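Local atomic coordinates of walker-Type ATPase (Pyrococcus abyssi, PDB entry 2QEN), a protein that probably binds and hydrolyses ATP as a Walker-type P-loop ATPase, holding ADP and magnesium in this crystal form, though its cellular role is unknown. Residues A[114-117]-A[118-122]; A[175-178]-A[179-183]. The protein carries 1 engineered substitution. All blocks are in the same frame, centred on the assembly; numbering follows the deposited sequence.

Interaction 1. Residues A[114-117]-A[118-122]; sequences REVF and RELND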
ATOM      1  N   ARG A 114       5.350 -23.471  -6.722  1.00 29.54           N
ATOM      2  CA  ARG A 114       5.644 -23.573  -8.140  1.00 30.07           C
ATOM      3  C   ARG A 114       4.540 -24.293  -8.927  1.00 29.89           C
ATOM      4  O   ARG A 114       4.170 -23.849 -10.011  1.00 29.27           O
ATOM      5  CB  ARG A 114       6.964 -24.300  -8.314  1.00 30.80           C
ATOM      6  CG  ARG A 114       7.686 -23.970  -9.575  1.00 32.05           C
ATOM      7  CD  ARG A 114       9.160 -23.769  -9.278  1.00 32.62           C
ATOM      8  NE  ARG A 114       9.953 -24.268 -10.391  1.00 35.63           N
ATOM      9  CZ  ARG A 114      11.234 -23.991 -10.603  1.00 35.65           C
ATOM     10  NH1 ARG A 114      11.914 -23.193  -9.790  1.00 35.66           N
ATOM     11  NH2 ARG A 114      11.824 -24.523 -11.649  1.00 37.22           N
ATOM     12  N   GLU A 115       4.039 -25.391  -8.358  1.00 29.66           N
ATOM     13  CA  GLU A 115       2.887 -26.173  -8.846  1.00 30.52           C
ATOM     14  C   GLU A 115       1.662 -25.280  -9.075  1.00 29.88           C
ATOM     15  O   GLU A 115       1.059 -25.308 -10.145  1.00 30.05           O
ATOM     16  CB  GLU A 115       2.548 -27.225  -7.783  1.00 30.40           C
ATOM     17  CG  GLU A 115       1.772 -28.441  -8.208  1.00 31.85           C
ATOM     18  CD  GLU A 115       1.665 -29.486  -7.072  1.00 32.81           C
ATOM     19  OE1 GLU A 115       2.249 -29.272  -5.967  1.00 34.50           O
ATOM     20  OE2 GLU A 115       1.001 -30.529  -7.287  1.00 35.61           O
ATOM     21  N   VAL A 116       1.320 -24.486  -8.057  1.00 29.62           N
ATOM     22  CA  VAL A 116       0.204 -23.549  -8.085  1.00 29.08           C
ATOM     23  C   VAL A 116       0.382 -22.485  -9.169  1.00 29.24           C
ATOM     24  O   VAL A 116      -0.553 -22.198  -9.929  1.00 29.00           O
ATOM     25  CB  VAL A 116       0.023 -22.855  -6.696  1.00 29.32           C
ATOM     26  CG1 VAL A 116      -0.958 -21.651  -6.780  1.00 27.66           C
ATOM     27  CG2 VAL A 116      -0.407 -23.878  -5.621  1.00 28.34           C
ATOM     28  N   PHE A 117       1.582 -21.913  -9.240  1.00 28.90           N
ATOM     29  CA  PHE A 117       1.863 -20.860 -10.206  1.00 29.46           C
ATOM     30  C   PHE A 117       1.856 -21.335 -11.656  1.00 29.75           C
ATOM     31  O   PHE A 117       1.413 -20.599 -12.537  1.00 29.76           O
ATOM     32  CB  PHE A 117       3.134 -20.084  -9.826  1.00 29.83           C
ATOM     33  CG  PHE A 117       2.881 -18.975  -8.821  1.00 30.94           C
ATOM     34  CD1 PHE A 117       2.151 -19.224  -7.648  1.00 33.24           C
ATOM     35  CD2 PHE A 117       3.328 -17.683  -9.059  1.00 33.00           C
ATOM     36  CE1 PHE A 117       1.897 -18.189  -6.712  1.00 33.69           C
ATOM     37  CE2 PHE A 117       3.075 -16.636  -8.126  1.00 32.77           C
ATOM     38  CZ  PHE A 117       2.355 -16.899  -6.965  1.00 31.59           C
ATOM     39  N   ARG A 118       2.314 -22.563 -11.891  1.00 29.94           N
ATOM     40  CA  ARG A 118       2.250 -23.195 -13.214  1.00 31.40           C
ATOM     41  C   ARG A 118       0.812 -23.371 -13.712  1.00 30.87           C
ATOM     42  O   ARG A 118       0.517 -23.054 -14.860  1.00 31.16           O
ATOM     43  CB  ARG A 118       2.981 -24.554 -13.219  1.00 31.09           C
ATOM     44  CG  ARG A 118       4.505 -24.441 -13.171  1.00 32.83           C
ATOM     45  CD  ARG A 118       5.168 -25.800 -13.440  1.00 34.23           C
ATOM     46  NE  ARG A 118       5.067 -26.673 -12.269  1.00 40.31           N
ATOM     47  CZ  ARG A 118       6.077 -26.962 -11.450  1.00 41.74           C
ATOM     48  NH1 ARG A 118       7.291 -26.467 -11.685  1.00 43.39           N
ATOM     49  NH2 ARG A 118       5.878 -27.760 -10.403  1.00 40.49           N
ATOM     50  N   GLU A 119      -0.070 -23.882 -12.856  1.00 30.68           N
ATOM     51  CA  GLU A 119      -1.498 -23.955 -13.174  1.00 31.67           C
ATOM     52  C   GLU A 119      -2.141 -22.589 -13.491  1.00 30.53           C
ATOM     53  O   GLU A 119      -2.962 -22.484 -14.400  1.00 30.09           O
ATOM     54  CB  GLU A 119      -2.267 -24.667 -12.057  1.00 31.97           C
ATOM     55  CG  GLU A 119      -2.001 -26.165 -11.971  1.00 33.48           C
ATOM     56  CD  GLU A 119      -2.746 -26.844 -10.820  1.00 34.72           C
ATOM     57  OE1 GLU A 119      -3.949 -26.546 -10.618  1.00 37.82           O
ATOM     58  OE2 GLU A 119      -2.127 -27.692 -10.122  1.00 40.05           O
ATOM     59  N   LEU A 120      -1.754 -21.549 -12.755  1.00 30.40           N
ATOM     60  CA  LEU A 120      -2.257 -20.189 -13.000  1.00 29.77           C
ATOM     61  C   LEU A 120      -1.755 -19.607 -14.320  1.00 29.64           C
ATOM     62  O   LEU A 120      -2.483 -18.871 -14.981  1.00 29.35           O
ATOM     63  CB  LEU A 120      -1.892 -19.244 -11.851  1.00 29.86           C
ATOM     64  CG  LEU A 120      -2.572 -19.494 -10.508  1.00 29.69           C
ATOM     65  CD1 LEU A 120      -2.054 -18.486  -9.474  1.00 28.18           C
ATOM     66  CD2 LEU A 120      -4.092 -19.433 -10.636  1.00 29.16           C
ATOM     67  N   ASN A 121      -0.514 -19.941 -14.688  1.00 29.88           N
ATOM     68  CA  ASN A 121       0.046 -19.603 -15.994  1.00 30.07           C
ATOM     69  C   ASN A 121      -0.672 -20.335 -17.149  1.00 30.79           C
ATOM     70  O   ASN A 121      -0.883 -19.750 -18.213  1.00 30.15           O
ATOM     71  CB  ASN A 121       1.553 -19.895 -16.030  1.00 29.52           C
ATOM     72  CG  ASN A 121       2.207 -19.444 -17.334  1.00 28.81           C
ATOM     73  OD1 ASN A 121       2.390 -18.251 -17.564  1.00 29.27           O
ATOM     74  ND2 ASN A 121       2.560 -20.397 -18.191  1.00 26.48           N
ATOM     75  N   ASP A 122      -1.028 -21.608 -16.935  1.00 31.93           N
ATOM     76  CA  ASP A 122      -1.854 -22.394 -17.887  1.00 32.93           C
ATOM     77  C   ASP A 122      -3.200 -21.708 -18.118  1.00 33.33           C
ATOM     78  O   ASP A 122      -3.720 -21.682 -19.233  1.00 32.88           O
ATOM     79  CB  ASP A 122      -2.124 -23.810 -17.351  1.00 33.59           C
ATOM     80  CG  ASP A 122      -0.891 -24.701 -17.353  1.00 36.04           C
ATOM     81  OD1 ASP A 122       0.152 -24.312 -17.935  1.00 40.55           O
ATOM     82  OD2 ASP A 122      -0.966 -25.806 -16.767  1.00 37.47           O
TER
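The guanidinium of Arg118 lies back over the preceding turn of its own helix, with the carbonyl oxygen of Arg114 beneath one face, 3.7 Å from the plane and displaced toward its rim. Arg118 NH1 comes to the edge of the Arg114 guanidinium, close to its plane, and the two flat groups are turned 68° apart, so they do not stack. Arg118 NH1 packs 3.3 Å from Arg114 CG and 3.7 Å from Arg114 NE, an approach of like charges that is probably somewhat unfavourable. The bend at chi3 (-76°) turns the Arg118 chain back along the helix, while NH2 settles near the backbone of Glu115. Arg114 has a cation-pi partner in Tyr157, which Arg118 also touches.

Beneath the side chains runs the i to i+4 ladder of an alpha helix: Arg118 N to Arg114 O (2.9 Å), Glu119 N to Glu115 O, Leu120 N to Val116 O and Asn121 N to Phe117 O. On the inner side, Val116 CG1 meets Leu120 CD1 at 4.3 Å. The carboxylates of Glu115 and Glu119 take separate backbone partners, OE1 of Glu115 the N of Ser112 and OE1 of Glu119 that of Phe103.

Helix 113-127 thus meets different neighbours around its girth. The arginines lie on its exposed side beside Tyr157 of helix 149-161, Val116 and Glu119 rest against the loop at 101-103, and Phe117 and Leu120 press onto strands 130-135 and 165-171 of the parallel sheet, with Leu154 of helix 149-161 against Phe117.

Interaction 2. Residues A[175-178]-A[179-183]; sequences GLLH and DFLKI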
ATOM      1  N   GLY A 175      10.827   1.667   0.575  1.00 25.81           N
ATOM      2  CA  GLY A 175      12.221   1.312   0.802  1.00 26.53           C
ATOM      3  C   GLY A 175      12.367  -0.114   1.288  1.00 26.67           C
ATOM      4  O   GLY A 175      13.343  -0.778   0.971  1.00 26.18           O
ATOM      5  N   LEU A 176      11.379  -0.572   2.060  1.00 27.10           N
ATOM      6  CA  LEU A 176      11.376  -1.909   2.640  1.00 27.11           C
ATOM      7  C   LEU A 176      11.050  -2.950   1.592  1.00 27.39           C
ATOM      8  O   LEU A 176      11.524  -4.088   1.676  1.00 27.50           O
ATOM      9  CB  LEU A 176      10.387  -1.984   3.812  1.00 27.18           C
ATOM     10  CG  LEU A 176      10.888  -2.088   5.270  1.00 27.68           C
ATOM     11  CD1 LEU A 176      12.304  -1.534   5.557  1.00 26.61           C
ATOM     12  CD2 LEU A 176       9.885  -1.534   6.262  1.00 26.83           C
ATOM     13  N   LEU A 177      10.227  -2.565   0.612  1.00 27.43           N
ATOM     14  CA  LEU A 177       9.950  -3.428  -0.526  1.00 27.68           C
ATOM     15  C   LEU A 177      11.218  -3.590  -1.363  1.00 27.59           C
ATOM     16  O   LEU A 177      11.619  -4.711  -1.625  1.00 28.34           O
ATOM     17  CB  LEU A 177       8.735  -2.954  -1.358  1.00 27.37           C
ATOM     18  CG  LEU A 177       8.344  -3.837  -2.553  1.00 28.38           C
ATOM     19  CD1 LEU A 177       8.103  -5.291  -2.120  1.00 28.62           C
ATOM     20  CD2 LEU A 177       7.108  -3.304  -3.314  1.00 26.85           C
ATOM     21  N   HIS A 178      11.853  -2.486  -1.751  1.00 27.51           N
ATOM     22  CA  HIS A 178      13.139  -2.545  -2.458  1.00 28.39           C
ATOM     23  C   HIS A 178      14.184  -3.379  -1.701  1.00 28.99           C
ATOM     24  O   HIS A 178      14.973  -4.090  -2.324  1.00 29.58           O
ATOM     25  CB  HIS A 178      13.725  -1.147  -2.718  1.00 28.28           C
ATOM     26  CG  HIS A 178      12.884  -0.271  -3.602  1.00 29.93           C
ATOM     27  ND1 HIS A 178      12.406  -0.679  -4.831  1.00 29.83           N
ATOM     28  CD2 HIS A 178      12.467   1.010  -3.444  1.00 29.68           C
ATOM     29  CE1 HIS A 178      11.714   0.305  -5.381  1.00 29.43           C
ATOM     30  NE2 HIS A 178      11.733   1.341  -4.560  1.00 28.95           N
ATOM     31  N   ASP A 179      14.198  -3.282  -0.373  1.00 29.26           N
ATOM     32  CA  ASP A 179      15.141  -4.042   0.453  1.00 30.35           C
ATOM     33  C   ASP A 179      14.875  -5.538   0.352  1.00 30.42           C
ATOM     34  O   ASP A 179      15.805  -6.312   0.232  1.00 31.02           O
ATOM     35  CB  ASP A 179      15.082  -3.618   1.933  1.00 30.33           C
ATOM     36  CG  ASP A 179      16.037  -2.486   2.270  1.00 31.77           C
ATOM     37  OD1 ASP A 179      16.784  -2.019   1.383  1.00 32.98           O
ATOM     38  OD2 ASP A 179      16.042  -2.063   3.452  1.00 33.92           O
ATOM     39  N   PHE A 180      13.609  -5.930   0.429  1.00 30.39           N
ATOM     40  CA  PHE A 180      13.201  -7.340   0.354  1.00 30.91           C
ATOM     41  C   PHE A 180      13.587  -7.995  -0.981  1.00 31.25           C
ATOM     42  O   PHE A 180      14.101  -9.108  -0.990  1.00 31.17           O
ATOM     43  CB  PHE A 180      11.689  -7.475   0.621  1.00 30.55           C
ATOM     44  CG  PHE A 180      11.110  -8.819   0.269  1.00 30.25           C
ATOM     45  CD1 PHE A 180      11.615  -9.992   0.842  1.00 31.37           C
ATOM     46  CD2 PHE A 180      10.029  -8.909  -0.608  1.00 31.54           C
ATOM     47  CE1 PHE A 180      11.070 -11.250   0.523  1.00 31.62           C
ATOM     48  CE2 PHE A 180       9.470 -10.158  -0.946  1.00 31.53           C
ATOM     49  CZ  PHE A 180       9.996 -11.335  -0.372  1.00 32.45           C
ATOM     50  N   LEU A 181      13.341  -7.294  -2.088  1.00 31.82           N
ATOM     51  CA  LEU A 181      13.606  -7.819  -3.437  1.00 32.91           C
ATOM     52  C   LEU A 181      15.103  -7.984  -3.758  1.00 33.70           C
ATOM     53  O   LEU A 181      15.495  -8.982  -4.379  1.00 34.02           O
ATOM     54  CB  LEU A 181      12.901  -6.964  -4.503  1.00 32.33           C
ATOM     55  CG  LEU A 181      11.368  -6.877  -4.422  1.00 32.86           C
ATOM     56  CD1 LEU A 181      10.820  -5.960  -5.508  1.00 32.76           C
ATOM     57  CD2 LEU A 181      10.705  -8.255  -4.513  1.00 31.76           C
ATOM     58  N   LYS A 182      15.912  -7.008  -3.327  1.00 34.69           N
ATOM     59  CA  LYS A 182      17.385  -7.006  -3.471  1.00 35.83           C
ATOM     60  C   LYS A 182      17.876  -7.221  -4.897  1.00 36.06           C
ATOM     61  O   LYS A 182      18.772  -8.029  -5.118  1.00 36.29           O
ATOM     62  CB  LYS A 182      18.038  -8.062  -2.569  1.00 35.92           C
ATOM     63  CG  LYS A 182      17.849  -7.857  -1.100  1.00 37.01           C
ATOM     64  CD  LYS A 182      18.283  -9.074  -0.305  1.00 38.57           C
ATOM     65  CE  LYS A 182      18.149  -8.805   1.195  1.00 41.28           C
ATOM     66  NZ  LYS A 182      18.471  -7.390   1.567  1.00 41.27           N
ATOM     67  N   ILE A 183      17.309  -6.501  -5.861  1.00 36.70           N
ATOM     68  CA  ILE A 183      17.596  -6.787  -7.270  1.00 37.55           C
ATOM     69  C   ILE A 183      19.035  -6.481  -7.703  1.00 37.09           C
ATOM     70  O   ILE A 183      19.429  -6.820  -8.818  1.00 37.31           O
ATOM     71  CB  ILE A 183      16.548  -6.174  -8.241  1.00 37.72           C
ATOM     72  CG1 ILE A 183      16.618  -4.644  -8.243  1.00 38.71           C
ATOM     73  CG2 ILE A 183      15.138  -6.690  -7.901  1.00 37.79           C
ATOM     74  CD1 ILE A 183      15.958  -4.002  -9.475  1.00 38.96           C
TER
HETATM   75  O   HOH W   1      15.257  -3.969  -4.971  1.00 32.51           O
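Backbone hydrogen bonds join Gly175-His178 to the last turn of the helix: Asp179 N to Gly175 O, Phe180 N to Leu176 O, Leu181 N to Leu177 O and Lys182 N to His178 O (3.2 Å). Lys182 then leaves the helix with positive phi (53°), and a water bridges the helix end, donating to His178 O at 2.7 Å and weakly accepting from Ile183 N.

Apolar contacts centre on Leu177. Leu177 CD1 approaches the edge of the Phe180 ring, near the ring plane, 4.4 Å from Phe180 CD2, and also lies 4.3 Å from Leu181 CG. The first torsion of Phe180 (chi1 167°) carries its ring away from the preceding turn, toward Leu152 of helix 149-161 and Leu140.

Charge is placed on another side: Asp179, whose CG lies 3.4 Å from Gly175 O, sends OD2 into a salt bridge with Lys326.

The chemistry implies two attachments. Leu177 and Leu181 pack on strand 33-37, and Phe180 and Leu181 on Leu152, with the side chain of Leu177 about 12 Å from the bound ADP. Asp179 by charge, and Leu176 by a backbone hydrogen bond to Lys326 and apolar contact with Met327, join the helix to the C-terminal winged-helix region.

In the fold
Along the chain the two contacts come in series, neither nested nor crossed, and each is local to one helix, so neither closes a long loop. Past the P-loop and strand 57-61, interaction 1 falls in helix 113-127, which leads into strand 130-135. Helix 149-161 and strand 165-171 follow, and interaction 2 then occupies helix 174-181 just after that strand. Their centres are 25 Å apart and their nearest atoms about 12 Å, without touching. Both border the parallel sheet: helix 113-127 through strands 130-135 and 165-171, and helix 174-181 through strand 33-37. Helix 149-161 contacts both. Only interaction 2 also reaches Lys326, near the C terminus.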